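Local coordinates for hypothetical protein PH1320 (Pyrococcus horikoshii, PDB 2E87) that binds GDP in its Obg-type G domain and is probably a GTP-binding protein of the NOG1 family, its cellular role being unknown, at residues F5-V11 and K63-P69; A42-E46 and I125-R129; E47-R51 and E109-V113; S54-R58 and I105-E109. The contacts are given in a common frame with arbitrary orientation. Residues are numbered along the deposited sequence.

From the N terminus, residues 5-11 run as a loop into helix 14-30 and meet the C-terminal end of helix 38-67, so that contact 1 closes a loop holding helix 14-30 and most of helix 38-67. Helix 38-67 takes part in all four contacts. Contact 2 ties its residues 42-46 to helix 122-142, parallel; contacts 3 and 4 tie 47-51 and 54-58 to helix 88-117, antiparallel. Contacts 3 and 4 share Glu109 and, like a hairpin, close progressively shorter loops inside the one spanned by contact 2; contact 1 crosses all three. Contacts 2 and 3 touch, whereas the centres of contacts 1 and 2 lie about 34 Å apart along the N-terminal helical bundle.

Contact 1. Residues F5-V11 and K63-P69; sequences FERMPTV and KVLERTP
Residues 5-11 form an irregular segment that opens with a type I beta turn from Phe5 to Met8, closed by Met8 N to Phe5 O at 2.6 Å, and then extends through Val11. It packs on the last turn of helix 38-67 and the residues that follow it, in the N-terminal helical domain of this NOG1-family protein. The CA atoms of Met8 and Thr68 lie 4.9 Å apart, those of Pro9 and Val64 6.4 Å. No hydrogen bond joins the segments; the fit depends on shape. Pro9, compact and rigid, lies against the helix, its CD 3.8 Å from Arg67 CB and its CG 4.2 Å from Val64 CA. Beyond it Val11 CG2 meets Val64 CG2 at 4.1 Å. In selenomethionine Met8, chi1 t sets CG 3.4 Å from Thr68 OG1, while the rest of the side chain leads away. That hydroxyl donates to Val64 O at 2.6 Å, so it can sit against Met8 CG with its proton already engaged. Arg67 CG lies over one face of the Arg7 guanidinium, 3.7 Å from Arg7 NH2, and Arg67 CB is 3.6 Å from Arg7 O; the like charges, Arg7 NH1 and Arg67 NE 4.1 Å apart, can stay near solvent. Buried Phe5, chi1 m, takes a CH-pi contact: Pro69 CG stands 4.0 Å from the centroid of the Phe5 ring, 21° off its normal.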
loop_
_atom_site.group_PDB
_atom_site.type_symbol
_atom_site.label_atom_id
_atom_site.label_comp_id
_atom_site.label_asym_id
_atom_site.label_seq_id
_atom_site.Cartn_x
_atom_site.Cartn_y
_atom_site.Cartn_z
ATOM N N PHE A 5 6.061 -2.275 2.103
ATOM C CA PHE A 5 6.482 -3.632 1.803
ATOM C C PHE A 5 7.946 -3.771 1.394
ATOM O O PHE A 5 8.429 -4.881 1.180
ATOM C CB PHE A 5 5.565 -4.226 0.717
ATOM C CG PHE A 5 4.114 -4.302 1.121
ATOM C CD1 PHE A 5 3.288 -3.193 1.011
ATOM C CD2 PHE A 5 3.596 -5.462 1.691
ATOM C CE1 PHE A 5 1.982 -3.232 1.464
ATOM C CE2 PHE A 5 2.286 -5.507 2.147
ATOM C CZ PHE A 5 1.482 -4.388 2.033
ATOM N N GLU A 6 8.667 -2.660 1.311
ATOM C CA GLU A 6 10.065 -2.722 0.901
ATOM C C GLU A 6 10.827 -3.779 1.688
ATOM O O GLU A 6 11.796 -4.345 1.197
ATOM C CB GLU A 6 10.735 -1.356 1.070
ATOM C CG GLU A 6 11.145 -1.025 2.491
ATOM C CD GLU A 6 12.653 -0.957 2.644
ATOM O OE1 GLU A 6 13.279 -0.124 1.952
ATOM O OE2 GLU A 6 13.213 -1.733 3.450
ATOM N N ARG A 7 10.370 -4.053 2.901
ATOM C CA ARG A 7 11.003 -5.043 3.767
ATOM C C ARG A 7 10.525 -6.474 3.503
ATOM O O ARG A 7 11.131 -7.434 3.986
ATOM C CB ARG A 7 10.732 -4.702 5.239
ATOM C CG ARG A 7 11.634 -3.628 5.839
ATOM C CD ARG A 7 12.625 -4.252 6.823
ATOM N NE ARG A 7 11.951 -4.910 7.948
ATOM C CZ ARG A 7 12.531 -5.791 8.761
ATOM N NH1 ARG A 7 13.805 -6.132 8.581
ATOM N NH2 ARG A 7 11.835 -6.334 9.754
HETATM N N MSE A 8 9.427 -6.624 2.764
HETATM C CA MSE A 8 8.916 -7.962 2.481
HETATM C C MSE A 8 9.948 -8.733 1.645
HETATM O O MSE A 8 10.285 -8.360 0.524
HETATM C CB MSE A 8 7.563 -7.888 1.759
HETATM C CG MSE A 8 6.945 -9.253 1.470
HETATM SE SE MSE A 8 5.223 -9.180 0.547
HETATM C CE MSE A 8 5.562 -7.672 -0.593
ATOM N N PRO A 9 10.455 -9.828 2.197
ATOM C CA PRO A 9 11.451 -10.693 1.573
ATOM C C PRO A 9 10.935 -11.528 0.412
ATOM O O PRO A 9 9.732 -11.747 0.251
ATOM C CB PRO A 9 11.895 -11.568 2.727
ATOM C CG PRO A 9 10.587 -11.811 3.431
ATOM C CD PRO A 9 9.919 -10.441 3.427
ATOM N N THR A 10 11.860 -11.983 -0.414
ATOM C CA THR A 10 11.492 -12.827 -1.523
ATOM C C THR A 10 11.086 -14.152 -0.869
ATOM O O THR A 10 11.772 -14.655 0.020
ATOM C CB THR A 10 12.687 -13.009 -2.470
ATOM O OG1 THR A 10 12.918 -11.782 -3.173
ATOM C CG2 THR A 10 12.421 -14.121 -3.466
ATOM N N VAL A 11 9.947 -14.684 -1.285
ATOM C CA VAL A 11 9.435 -15.935 -0.743
ATOM C C VAL A 11 9.969 -17.112 -1.544
ATOM O O VAL A 11 9.817 -17.151 -2.760
ATOM C CB VAL A 11 7.898 -15.975 -0.812
ATOM C CG1 VAL A 11 7.403 -17.316 -0.382
ATOM C CG2 VAL A 11 7.308 -14.894 0.063
ATOM N N LYS A 63 9.930 -15.739 8.670
ATOM C CA LYS A 63 10.532 -14.474 8.259
ATOM C C LYS A 63 9.556 -13.701 7.385
ATOM O O LYS A 63 9.533 -12.473 7.409
ATOM C CB LYS A 63 11.833 -14.723 7.478
ATOM C CG LYS A 63 12.339 -13.503 6.708
ATOM C CD LYS A 63 13.583 -13.792 5.844
ATOM C CE LYS A 63 14.884 -13.817 6.653
ATOM N NZ LYS A 63 16.115 -13.922 5.791
ATOM N N VAL A 64 8.759 -14.425 6.600
ATOM C CA VAL A 64 7.758 -13.813 5.719
ATOM C C VAL A 64 6.638 -13.154 6.529
ATOM O O VAL A 64 6.195 -12.042 6.227
ATOM C CB VAL A 64 7.100 -14.865 4.797
ATOM C CG1 VAL A 64 6.107 -14.196 3.893
ATOM C CG2 VAL A 64 8.158 -15.592 3.980
ATOM N N LEU A 65 6.172 -13.858 7.551
ATOM C CA LEU A 65 5.109 -13.348 8.403
ATOM C C LEU A 65 5.574 -12.158 9.242
ATOM O O LEU A 65 4.792 -11.244 9.511
ATOM C CB LEU A 65 4.607 -14.432 9.356
ATOM C CG LEU A 65 4.078 -15.748 8.797
ATOM C CD1 LEU A 65 3.697 -16.666 9.947
ATOM C CD2 LEU A 65 2.877 -15.471 7.898
ATOM N N GLU A 66 6.842 -12.164 9.649
ATOM C CA GLU A 66 7.359 -11.086 10.487
ATOM C C GLU A 66 7.707 -9.807 9.743
ATOM O O GLU A 66 7.411 -8.716 10.218
ATOM C CB GLU A 66 8.580 -11.568 11.290
ATOM C CG GLU A 66 8.291 -12.791 12.177
ATOM C CD GLU A 66 9.516 -13.313 12.932
ATOM O OE1 GLU A 66 10.655 -13.162 12.429
ATOM O OE2 GLU A 66 9.329 -13.900 14.023
ATOM N N ARG A 67 8.308 -9.933 8.569
ATOM C CA ARG A 67 8.715 -8.757 7.814
ATOM C C ARG A 67 7.674 -8.136 6.893
ATOM O O ARG A 67 7.938 -7.118 6.256
ATOM C CB ARG A 67 9.970 -9.073 7.010
ATOM C CG ARG A 67 11.148 -9.499 7.867
ATOM C CD ARG A 67 12.386 -9.597 7.010
ATOM N NE ARG A 67 13.529 -10.150 7.723
ATOM C CZ ARG A 67 14.654 -10.519 7.121
ATOM N NH1 ARG A 67 14.767 -10.388 5.804
ATOM N NH2 ARG A 67 15.658 -11.023 7.826
ATOM N N THR A 68 6.502 -8.745 6.804
ATOM C CA THR A 68 5.461 -8.192 5.959
ATOM C C THR A 68 4.501 -7.514 6.915
ATOM O O THR A 68 4.041 -8.120 7.868
ATOM C CB THR A 68 4.715 -9.292 5.171
ATOM O OG1 THR A 68 5.669 -10.157 4.543
ATOM C CG2 THR A 68 3.825 -8.673 4.107
ATOM N N PRO A 69 4.194 -6.238 6.679
ATOM C CA PRO A 69 3.274 -5.548 7.583
ATOM C C PRO A 69 1.870 -6.152 7.560
ATOM O O PRO A 69 1.386 -6.580 6.508
ATOM C CB PRO A 69 3.284 -4.131 7.038
ATOM C CG PRO A 69 3.338 -4.379 5.553
ATOM C CD PRO A 69 4.447 -5.425 5.475
#

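Contact 2. Residues A42-E46 and I125-R129; sequences ARLRE and IAELR
Glu46 and Arg129 form a salt bridge between two parallel helices. Its best-directed hydrogen bond runs from Arg129 NE to Glu46 OE2, at 2.7 Å with an N-H...acceptor angle of 153°; a weak one from Arg129 NH2 reaches the same Glu46 OE2 at 3.1 Å. Arg129 NE also approaches Glu46 OE1 at 2.6 Å, though the position of that oxygen is less certain. Both CA-to-CB bonds point toward the partner helix. Glu46 folds compactly, with chi1 and chi2 both m, and Arg129 curls through chi3 p, so two long side chains fit between helices whose CA atoms at these positions are only 6.1 Å apart. A buried carboxylate needs such a counter-charge, and Arg49, one turn on, supplies a second to Glu46 OE1. Next to the charges comes Ile125, whose branched side chain (chi1 m, chi2 t) fills the gap: its CG2 lies 3.7 Å from Glu46 CG, and its CD1 3.8 Å from Arg43 CB. Arg43 thus lends its aliphatic base to the packing. The CA atoms of Arg43 and Ile125 are 6.4 Å apart. The short helical segments run at 7° with axes 10.0 Å apart, as suits neighbours in a helical bundle. Helix 38-67 here lies beside helix 122-142, while helix 88-117 packs against both, receiving Arg43 and Leu128 on Ile116.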
loop_
_atom_site.group_PDB
_atom_site.type_symbol
_atom_site.label_atom_id
_atom_site.label_comp_id
_atom_site.label_asym_id
_atom_site.label_seq_id
_atom_site.Cartn_x
_atom_site.Cartn_y
_atom_site.Cartn_z
ATOM N N ALA A 42 22.680 -43.617 15.057
ATOM C CA ALA A 42 21.819 -43.388 13.909
ATOM C C ALA A 42 20.583 -42.626 14.409
ATOM O O ALA A 42 20.141 -41.651 13.793
ATOM C CB ALA A 42 21.414 -44.718 13.289
ATOM N N ARG A 43 20.056 -43.068 15.548
ATOM C CA ARG A 43 18.881 -42.466 16.160
ATOM C C ARG A 43 19.077 -40.985 16.508
ATOM O O ARG A 43 18.163 -40.180 16.334
ATOM C CB ARG A 43 18.482 -43.270 17.407
ATOM C CG ARG A 43 17.271 -42.731 18.170
ATOM C CD ARG A 43 16.736 -43.746 19.186
ATOM N NE ARG A 43 17.682 -44.043 20.263
ATOM C CZ ARG A 43 17.887 -45.261 20.766
ATOM N NH1 ARG A 43 17.216 -46.309 20.295
ATOM N NH2 ARG A 43 18.776 -45.436 21.734
ATOM N N LEU A 44 20.260 -40.618 16.992
ATOM C CA LEU A 44 20.526 -39.222 17.333
ATOM C C LEU A 44 20.764 -38.405 16.074
ATOM O O LEU A 44 20.638 -37.187 16.083
ATOM C CB LEU A 44 21.759 -39.091 18.230
ATOM C CG LEU A 44 21.763 -39.816 19.577
ATOM C CD1 LEU A 44 23.079 -39.536 20.291
ATOM C CD2 LEU A 44 20.588 -39.350 20.418
ATOM N N ARG A 45 21.140 -39.073 14.996
ATOM C CA ARG A 45 21.382 -38.372 13.748
ATOM C C ARG A 45 20.045 -38.066 13.101
ATOM O O ARG A 45 19.816 -36.955 12.625
ATOM C CB ARG A 45 22.230 -39.219 12.781
ATOM C CG ARG A 45 23.718 -39.004 12.912
ATOM C CD ARG A 45 24.469 -39.343 11.631
ATOM N NE ARG A 45 25.912 -39.205 11.819
ATOM C CZ ARG A 45 26.689 -40.154 12.334
ATOM N NH1 ARG A 45 26.164 -41.316 12.703
ATOM N NH2 ARG A 45 27.987 -39.936 12.496
ATOM N N GLU A 46 19.176 -39.074 13.086
ATOM C CA GLU A 46 17.857 -38.950 12.502
ATOM C C GLU A 46 17.069 -37.880 13.247
ATOM O O GLU A 46 16.333 -37.110 12.636
ATOM C CB GLU A 46 17.159 -40.302 12.548
ATOM C CG GLU A 46 17.904 -41.362 11.750
ATOM C CD GLU A 46 17.848 -41.124 10.247
ATOM O OE1 GLU A 46 17.792 -39.959 9.822
ATOM O OE2 GLU A 46 17.881 -42.106 9.482
ATOM N N ILE A 125 13.376 -46.537 12.901
ATOM C CA ILE A 125 14.029 -45.253 13.082
ATOM C C ILE A 125 14.198 -44.581 11.725
ATOM O O ILE A 125 13.864 -43.411 11.546
ATOM C CB ILE A 125 15.394 -45.441 13.743
ATOM C CG1 ILE A 125 15.175 -45.699 15.235
ATOM C CG2 ILE A 125 16.300 -44.240 13.464
ATOM C CD1 ILE A 125 16.413 -46.147 15.988
ATOM N N ALA A 126 14.701 -45.340 10.765
ATOM C CA ALA A 126 14.913 -44.823 9.430
ATOM C C ALA A 126 13.594 -44.437 8.778
ATOM O O ALA A 126 13.442 -43.315 8.291
ATOM C CB ALA A 126 15.628 -45.862 8.581
ATOM N N GLU A 127 12.646 -45.370 8.771
ATOM C CA GLU A 127 11.339 -45.138 8.162
ATOM C C GLU A 127 10.643 -43.898 8.706
ATOM O O GLU A 127 9.955 -43.187 7.966
ATOM C CB GLU A 127 10.444 -46.374 8.340
ATOM C CG GLU A 127 10.873 -47.569 7.474
ATOM C CD GLU A 127 10.189 -48.888 7.850
ATOM O OE1 GLU A 127 10.142 -49.796 6.987
ATOM O OE2 GLU A 127 9.715 -49.028 9.003
ATOM N N LEU A 128 10.826 -43.635 9.993
ATOM C CA LEU A 128 10.221 -42.473 10.614
ATOM C C LEU A 128 10.823 -41.162 10.086
ATOM O O LEU A 128 10.086 -40.213 9.829
ATOM C CB LEU A 128 10.330 -42.569 12.145
ATOM C CG LEU A 128 9.476 -43.653 12.840
ATOM C CD1 LEU A 128 9.868 -43.793 14.313
ATOM C CD2 LEU A 128 8.009 -43.300 12.723
ATOM N N ARG A 129 12.142 -41.088 9.913
ATOM C CA ARG A 129 12.723 -39.854 9.370
ATOM C C ARG A 129 12.188 -39.679 7.945
ATOM O O ARG A 129 11.824 -38.578 7.522
ATOM C CB ARG A 129 14.258 -39.908 9.271
ATOM C CG ARG A 129 14.751 -39.123 8.036
ATOM C CD ARG A 129 16.226 -39.224 7.718
ATOM N NE ARG A 129 16.701 -40.597 7.574
ATOM C CZ ARG A 129 16.354 -41.433 6.601
ATOM N NH1 ARG A 129 15.510 -41.059 5.641
ATOM N NH2 ARG A 129 16.856 -42.661 6.603
#

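Contact 3. Residues E47-R51 and E109-V113; sequences ELRVR and EERYV
Val50 points from helix 38-67 toward helix 88-117, where its CG1 lies 3.8 Å from Val113 CG2, 4.4 Å from Tyr112 CB and 4.1 Å from Glu109 O. This is antiparallel packing within the N-terminal helical bundle: segments 47-51 and 109-113 run at 175° with axes 9.7 Å apart. The nearest CA pairs are Glu47 with Val113 (5.7 Å) and Val50 with Glu109 (6.4 Å). Both helices keep their i to i+4 bonds, Arg51 N to Glu47 O at 3.0 Å and Val113 N to Glu109 O at 2.9 Å. Compact beta-branched valines fill the interface at this ordinary helix-packing distance. Val50 is buried further by Phe132 of helix 122-142. Tyr112 starts toward the partner helix, but its ring leads away from it, and its hydroxyl hydrogen-bonds Arg135 of that third helix. Glu109, extended with chi1 and chi2 both t, carries its OE2 to 3.6 Å from Arg51 CG; its main polar partner is Ser54, which binds OE1. Glu47 and Arg51, one turn apart, form a long ion pair, Glu47 OE1 to Arg51 NH2 at 3.6 Å. A long arginine suits this exposed edge because its flat guanidinium can cover apolar atoms while its charge stays near solvent: Val113 CG2 lies over one guanidinium face, and Arg51 NH2 is 3.9 Å from Val113 CG1.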
loop_
_atom_site.group_PDB
_atom_site.type_symbol
_atom_site.label_atom_id
_atom_site.label_comp_id
_atom_site.label_asym_id
_atom_site.label_seq_id
_atom_site.Cartn_x
_atom_site.Cartn_y
_atom_site.Cartn_z
ATOM N N GLU A 47 17.241 -37.827 14.565
ATOM C CA GLU A 47 16.579 -36.810 15.378
ATOM C C GLU A 47 17.110 -35.437 14.979
ATOM O O GLU A 47 16.345 -34.474 14.866
ATOM C CB GLU A 47 16.861 -37.025 16.863
ATOM C CG GLU A 47 16.003 -38.075 17.506
ATOM C CD GLU A 47 16.449 -38.404 18.918
ATOM O OE1 GLU A 47 16.617 -37.468 19.739
ATOM O OE2 GLU A 47 16.622 -39.604 19.200
ATOM N N LEU A 48 18.422 -35.350 14.770
ATOM C CA LEU A 48 19.030 -34.089 14.390
ATOM C C LEU A 48 18.474 -33.655 13.044
ATOM O O LEU A 48 18.163 -32.489 12.851
ATOM C CB LEU A 48 20.555 -34.215 14.306
ATOM C CG LEU A 48 21.291 -32.974 13.786
ATOM C CD1 LEU A 48 21.068 -31.769 14.706
ATOM C CD2 LEU A 48 22.761 -33.285 13.681
ATOM N N ARG A 49 18.348 -34.597 12.113
ATOM C CA ARG A 49 17.822 -34.269 10.799
ATOM C C ARG A 49 16.403 -33.735 10.915
ATOM O O ARG A 49 16.072 -32.705 10.321
ATOM C CB ARG A 49 17.809 -35.490 9.889
ATOM C CG ARG A 49 19.158 -35.952 9.411
ATOM C CD ARG A 49 18.982 -36.929 8.250
ATOM N NE ARG A 49 20.256 -37.344 7.669
ATOM C CZ ARG A 49 21.067 -38.241 8.214
ATOM N NH1 ARG A 49 20.730 -38.829 9.351
ATOM N NH2 ARG A 49 22.225 -38.530 7.635
ATOM N N VAL A 50 15.563 -34.429 11.679
ATOM C CA VAL A 50 14.181 -33.994 11.838
ATOM C C VAL A 50 14.090 -32.577 12.398
ATOM O O VAL A 50 13.252 -31.790 11.970
ATOM C CB VAL A 50 13.398 -34.961 12.739
ATOM C CG1 VAL A 50 12.081 -34.338 13.153
ATOM C CG2 VAL A 50 13.147 -36.251 11.995
ATOM N N ARG A 51 14.968 -32.241 13.336
ATOM C CA ARG A 51 14.952 -30.910 13.929
ATOM C C ARG A 51 15.486 -29.843 12.995
ATOM O O ARG A 51 14.985 -28.723 12.984
ATOM C CB ARG A 51 15.769 -30.869 15.225
ATOM C CG ARG A 51 15.253 -31.754 16.327
ATOM C CD ARG A 51 15.609 -31.156 17.675
ATOM N NE ARG A 51 15.388 -32.098 18.767
ATOM C CZ ARG A 51 16.226 -33.084 19.079
ATOM N NH1 ARG A 51 17.346 -33.254 18.381
ATOM N NH2 ARG A 51 15.942 -33.899 20.090
ATOM N N GLU A 109 7.270 -32.226 13.867
ATOM C CA GLU A 109 8.604 -32.370 14.435
ATOM C C GLU A 109 8.545 -33.012 15.814
ATOM O O GLU A 109 9.207 -34.012 16.076
ATOM C CB GLU A 109 9.292 -31.012 14.563
ATOM C CG GLU A 109 10.540 -31.063 15.430
ATOM C CD GLU A 109 11.159 -29.701 15.677
ATOM O OE1 GLU A 109 10.473 -28.678 15.494
ATOM O OE2 GLU A 109 12.333 -29.651 16.075
ATOM N N GLU A 110 7.750 -32.422 16.697
ATOM C CA GLU A 110 7.604 -32.935 18.040
ATOM C C GLU A 110 7.096 -34.371 17.984
ATOM O O GLU A 110 7.572 -35.235 18.715
ATOM C CB GLU A 110 6.651 -32.040 18.826
ATOM C CG GLU A 110 6.249 -32.596 20.172
ATOM C CD GLU A 110 5.636 -31.541 21.073
ATOM O OE1 GLU A 110 6.389 -30.681 21.589
ATOM O OE2 GLU A 110 4.401 -31.569 21.255
ATOM N N ARG A 111 6.142 -34.630 17.101
ATOM C CA ARG A 111 5.598 -35.975 16.964
ATOM C C ARG A 111 6.656 -37.004 16.531
ATOM O O ARG A 111 6.778 -38.062 17.145
ATOM C CB ARG A 111 4.432 -35.977 15.966
ATOM C CG ARG A 111 4.191 -37.329 15.257
ATOM C CD ARG A 111 2.932 -38.044 15.736
ATOM N NE ARG A 111 1.741 -37.213 15.595
ATOM C CZ ARG A 111 1.242 -36.814 14.430
ATOM N NH1 ARG A 111 1.826 -37.175 13.293
ATOM N NH2 ARG A 111 0.164 -36.044 14.403
ATOM N N TYR A 112 7.423 -36.697 15.485
ATOM C CA TYR A 112 8.429 -37.629 14.988
ATOM C C TYR A 112 9.681 -37.767 15.850
ATOM O O TYR A 112 10.250 -38.847 15.929
ATOM C CB TYR A 112 8.790 -37.275 13.547
ATOM C CG TYR A 112 7.765 -37.813 12.586
ATOM C CD1 TYR A 112 7.859 -39.112 12.107
ATOM C CD2 TYR A 112 6.635 -37.068 12.252
ATOM C CE1 TYR A 112 6.867 -39.663 11.330
ATOM C CE2 TYR A 112 5.625 -37.614 11.484
ATOM C CZ TYR A 112 5.745 -38.914 11.026
ATOM O OH TYR A 112 4.734 -39.479 10.289
ATOM N N VAL A 113 10.118 -36.686 16.490
ATOM C CA VAL A 113 11.277 -36.784 17.364
ATOM C C VAL A 113 10.950 -37.789 18.478
ATOM O O VAL A 113 11.770 -38.642 18.801
ATOM C CB VAL A 113 11.649 -35.417 18.004
ATOM C CG1 VAL A 113 12.581 -35.634 19.197
ATOM C CG2 VAL A 113 12.353 -34.535 16.983
#

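Contact 4. Residues S54-R58 and I105-E109; sequences SNVVR and IRELE
Helical segments 54-58 and 105-109 run antiparallel at 175°, axes 10.1 Å apart, with the CA atoms of Ser54 and Glu109 6.2 Å apart. Small Ser54, chi1 t, points across and donates from OG to Glu109 OE1 at 2.7 Å. The same Glu109 OE1 is the anion for two arginines: Arg106 NH1 at 3.1 Å on its own helix and Arg58 NH1 at 3.5 Å across the interface. Both act by charge, without a directed N-H. Arg58 NH1 gives weak hydrogen bonds to Ser54 OG at 3.2 Å and Ser54 O at 3.4 Å, but its NE is buried without a partner. Shared Glu109 offsets the like charges of Arg58 NH2 and Arg106 NH1, 3.7 Å apart. Beside this network branched, apolar Ile105 fills the space between Val57 and the aliphatic part of Arg58, with CD1 3.4 Å from Val57 CG1 and CG2 3.6 Å from Arg58 CD. A partly buried salt-bridge network flanked by aliphatic packing joins two antiparallel helices of the NOG1 N-terminal helical bundle.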
loop_
_atom_site.group_PDB
_atom_site.type_symbol
_atom_site.label_atom_id
_atom_site.label_comp_id
_atom_site.label_asym_id
_atom_site.label_seq_id
_atom_site.Cartn_x
_atom_site.Cartn_y
_atom_site.Cartn_z
ATOM N N SER A 54 12.931 -29.116 10.321
ATOM C CA SER A 54 11.869 -28.347 10.948
ATOM C C SER A 54 12.255 -26.889 11.175
ATOM O O SER A 54 11.477 -25.984 10.877
ATOM C CB SER A 54 11.467 -28.981 12.276
ATOM O OG SER A 54 10.374 -28.287 12.843
ATOM N N ASN A 55 13.464 -26.661 11.677
ATOM C CA ASN A 55 13.912 -25.303 11.947
ATOM C C ASN A 55 14.195 -24.455 10.738
ATOM O O ASN A 55 13.882 -23.269 10.725
ATOM C CB ASN A 55 15.150 -25.304 12.835
ATOM C CG ASN A 55 14.794 -25.301 14.286
ATOM O OD1 ASN A 55 14.417 -26.332 14.840
ATOM N ND2 ASN A 55 14.876 -24.125 14.918
ATOM N N VAL A 56 14.799 -25.053 9.726
ATOM C CA VAL A 56 15.115 -24.304 8.533
ATOM C C VAL A 56 13.841 -23.868 7.827
ATOM O O VAL A 56 13.728 -22.729 7.400
ATOM C CB VAL A 56 16.009 -25.140 7.601
ATOM C CG1 VAL A 56 16.112 -24.493 6.235
ATOM C CG2 VAL A 56 17.383 -25.251 8.224
ATOM N N VAL A 57 12.872 -24.770 7.726
ATOM C CA VAL A 57 11.618 -24.430 7.070
ATOM C C VAL A 57 10.862 -23.371 7.865
ATOM O O VAL A 57 10.424 -22.363 7.312
ATOM C CB VAL A 57 10.710 -25.663 6.910
ATOM C CG1 VAL A 57 9.320 -25.223 6.493
ATOM C CG2 VAL A 57 11.301 -26.614 5.893
ATOM N N ARG A 58 10.718 -23.596 9.166
ATOM C CA ARG A 58 9.981 -22.665 9.995
ATOM C C ARG A 58 10.647 -21.304 10.071
ATOM O O ARG A 58 9.969 -20.289 10.108
ATOM C CB ARG A 58 9.761 -23.266 11.381
ATOM C CG ARG A 58 8.677 -24.351 11.388
ATOM C CD ARG A 58 8.873 -25.348 12.523
ATOM N NE ARG A 58 8.984 -24.662 13.794
ATOM C CZ ARG A 58 10.035 -24.736 14.595
ATOM N NH1 ARG A 58 11.080 -25.480 14.266
ATOM N NH2 ARG A 58 10.043 -24.041 15.720
ATOM N N ILE A 105 4.181 -28.178 10.893
ATOM C CA ILE A 105 5.552 -28.671 10.857
ATOM C C ILE A 105 6.151 -28.782 12.250
ATOM O O ILE A 105 6.907 -29.712 12.538
ATOM C CB ILE A 105 6.420 -27.775 9.957
ATOM C CG1 ILE A 105 6.071 -28.075 8.496
ATOM C CG2 ILE A 105 7.893 -28.000 10.227
ATOM C CD1 ILE A 105 6.664 -27.105 7.525
ATOM N N ARG A 106 5.804 -27.833 13.111
ATOM C CA ARG A 106 6.276 -27.840 14.485
ATOM C C ARG A 106 5.680 -29.064 15.178
ATOM O O ARG A 106 6.356 -29.791 15.906
ATOM C CB ARG A 106 5.820 -26.567 15.201
ATOM C CG ARG A 106 6.131 -26.576 16.678
ATOM C CD ARG A 106 7.629 -26.674 16.910
ATOM N NE ARG A 106 7.945 -27.438 18.113
ATOM C CZ ARG A 106 9.167 -27.563 18.618
ATOM N NH1 ARG A 106 10.196 -26.965 18.026
ATOM N NH2 ARG A 106 9.361 -28.294 19.708
ATOM N N GLU A 107 4.400 -29.287 14.930
ATOM C CA GLU A 107 3.690 -30.413 15.511
ATOM C C GLU A 107 4.270 -31.726 14.981
ATOM O O GLU A 107 4.474 -32.679 15.731
ATOM C CB GLU A 107 2.207 -30.305 15.160
ATOM C CG GLU A 107 1.316 -31.349 15.780
ATOM C CD GLU A 107 -0.086 -31.304 15.194
ATOM O OE1 GLU A 107 -0.603 -30.179 14.983
ATOM O OE2 GLU A 107 -0.670 -32.385 14.946
ATOM N N LEU A 108 4.538 -31.781 13.684
ATOM C CA LEU A 108 5.091 -32.998 13.113
ATOM C C LEU A 108 6.469 -33.270 13.709
ATOM O O LEU A 108 6.792 -34.404 14.023
ATOM C CB LEU A 108 5.177 -32.887 11.587
ATOM C CG LEU A 108 3.821 -32.919 10.877
ATOM C CD1 LEU A 108 3.987 -32.605 9.386
ATOM C CD2 LEU A 108 3.194 -34.293 11.077
ATOM N N GLU A 109 7.270 -32.226 13.867
ATOM C CA GLU A 109 8.604 -32.370 14.435
ATOM C C GLU A 109 8.545 -33.012 15.814
ATOM O O GLU A 109 9.207 -34.012 16.076
ATOM C CB GLU A 109 9.292 -31.012 14.563
ATOM C CG GLU A 109 10.540 -31.063 15.430
ATOM C CD GLU A 109 11.159 -29.701 15.677
ATOM O OE1 GLU A 109 10.473 -28.678 15.494
ATOM O OE2 GLU A 109 12.333 -29.651 16.075
#